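Local structure of uncharacterized protein (Kutzneria albida DSM 43870, 5M6Q) at residues 23-26 and 32-35. The protein is a microbial transglutaminase that probably catalyses acyl transfer from protein glutamine side chains, the reaction by which such enzymes cross-link proteins. Residues are numbered along the deposited sequence; the frame is centred on the assembly and turned at random.
Sequences EAWE and EMTE
Met33 lays its CE methyl over one face of the Trp25 indole, where a slim, unbranched thioether suits the flat ring. Met33 CE stands 3.7 Å from the centroid of the Trp25 five-membered ring, a CH-pi contact, and comes within 3.4 Å of Trp25 CD2. The chain is extended to SD and then bends (chi3 -79°), which turns the methyl onto the ring; Met33 SD lies 5.0 Å from the centroid of the Trp25 six-membered ring in an oblique Met-aromatic contact. NE1 of the buried Trp25 is hydrogen-bonded to Asn52 OD1, while Val51, from helix 47-53, touches both Trp25 and Met33. The pairing joins helix 18-28 to the loop leading into helix 35-41, two consecutive helices with Thr34 as the N-cap of the second. The polar part is a single, nearly straight hydrogen bond: Met33 N donates to Glu26 OE2 at 3.0 Å (172°), meeting the carboxylate on its anti side, 32° out of plane. Glutamate fits because its extended chain spans from helix to loop, its CG lying at the indole edge. With an alanine in place of Glu26, the Met33 N-H would probably lose its acceptor and the loop be less firmly tied to the helix. Arg38 NH2 makes a long, weak ion pair with Glu26 OE2.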
loop_
_atom_site.group_PDB
_atom_site.type_symbol
_atom_site.label_atom_id
_atom_site.label_comp_id
_atom_site.label_asym_id
_atom_site.label_seq_id
_atom_site.Cartn_x
_atom_site.Cartn_y
_atom_site.Cartn_z
ATOM N N GLU A 23 -17.544 -0.633 11.281
ATOM C CA GLU A 23 -18.257 -1.812 11.752
ATOM C C GLU A 23 -17.880 -3.056 10.959
ATOM O O GLU A 23 -17.678 -4.107 11.538
ATOM C CB GLU A 23 -19.769 -1.600 11.694
ATOM C CG GLU A 23 -20.297 -0.793 12.867
ATOM C CD GLU A 23 -21.776 -0.461 12.755
ATOM O OE1 GLU A 23 -22.499 -1.168 12.008
ATOM O OE2 GLU A 23 -22.209 0.516 13.417
ATOM N N ALA A 24 -17.782 -2.949 9.640
ATOM C CA ALA A 24 -17.369 -4.109 8.864
ATOM C C ALA A 24 -15.946 -4.497 9.241
ATOM O O ALA A 24 -15.647 -5.674 9.431
ATOM C CB ALA A 24 -17.485 -3.843 7.384
ATOM N N TRP A 25 -15.079 -3.498 9.367
ATOM C CA TRP A 25 -13.696 -3.709 9.773
ATOM C C TRP A 25 -13.610 -4.412 11.131
ATOM O O TRP A 25 -12.817 -5.327 11.318
ATOM C CB TRP A 25 -12.967 -2.366 9.827
ATOM C CG TRP A 25 -11.475 -2.440 10.005
ATOM C CD1 TRP A 25 -10.529 -2.400 9.021
ATOM C CD2 TRP A 25 -10.762 -2.556 11.240
ATOM N NE1 TRP A 25 -9.276 -2.479 9.567
ATOM C CE2 TRP A 25 -9.388 -2.574 10.927
ATOM C CE3 TRP A 25 -11.151 -2.632 12.583
ATOM C CZ2 TRP A 25 -8.393 -2.681 11.908
ATOM C CZ3 TRP A 25 -10.165 -2.738 13.555
ATOM C CH2 TRP A 25 -8.801 -2.763 13.211
ATOM N N GLU A 26 -14.432 -3.983 12.076
ATOM C CA GLU A 26 -14.401 -4.574 13.409
ATOM C C GLU A 26 -14.919 -6.004 13.415
ATOM O O GLU A 26 -14.413 -6.837 14.169
ATOM C CB GLU A 26 -15.196 -3.713 14.393
ATOM C CG GLU A 26 -14.507 -2.396 14.689
ATOM C CD GLU A 26 -15.381 -1.434 15.472
ATOM O OE1 GLU A 26 -16.601 -1.683 15.579
ATOM O OE2 GLU A 26 -14.848 -0.423 15.972
ATOM N N GLU A 32 -12.531 -4.194 18.421
ATOM C CA GLU A 32 -12.876 -2.800 18.313
ATOM C C GLU A 32 -11.705 -2.011 17.742
ATOM O O GLU A 32 -10.536 -2.307 18.020
ATOM C CB GLU A 32 -13.284 -2.272 19.682
ATOM C CG GLU A 32 -13.819 -0.857 19.714
ATOM C CD GLU A 32 -14.717 -0.630 20.916
ATOM O OE1 GLU A 32 -15.532 -1.532 21.213
ATOM O OE2 GLU A 32 -14.600 0.430 21.571
ATOM N N MET A 33 -12.025 -1.018 16.923
ATOM C CA MET A 33 -11.017 -0.126 16.391
ATOM C C MET A 33 -10.695 0.895 17.481
ATOM O O MET A 33 -11.603 1.474 18.074
ATOM C CB MET A 33 -11.511 0.544 15.098
ATOM C CG MET A 33 -10.433 1.303 14.336
ATOM S SD MET A 33 -10.992 2.124 12.814
ATOM C CE MET A 33 -11.066 0.771 11.640
ATOM N N THR A 34 -9.406 1.100 17.748
ATOM C CA THR A 34 -8.961 1.984 18.823
ATOM C C THR A 34 -9.052 3.453 18.441
ATOM O O THR A 34 -9.364 3.801 17.297
ATOM C CB THR A 34 -7.504 1.711 19.235
ATOM O OG1 THR A 34 -6.628 2.278 18.256
ATOM C CG2 THR A 34 -7.232 0.216 19.348
ATOM N N GLU A 35 -8.753 4.316 19.405
ATOM C CA GLU A 35 -8.823 5.744 19.165
ATOM C C GLU A 35 -7.699 6.188 18.249
ATOM O O GLU A 35 -7.929 6.978 17.336
ATOM C CB GLU A 35 -8.793 6.524 20.483
ATOM C CG GLU A 35 -10.111 6.448 21.250
ATOM C CD GLU A 35 -11.332 6.661 20.350
ATOM O OE1 GLU A 35 -11.339 7.634 19.557
ATOM O OE2 GLU A 35 -12.281 5.844 20.427
#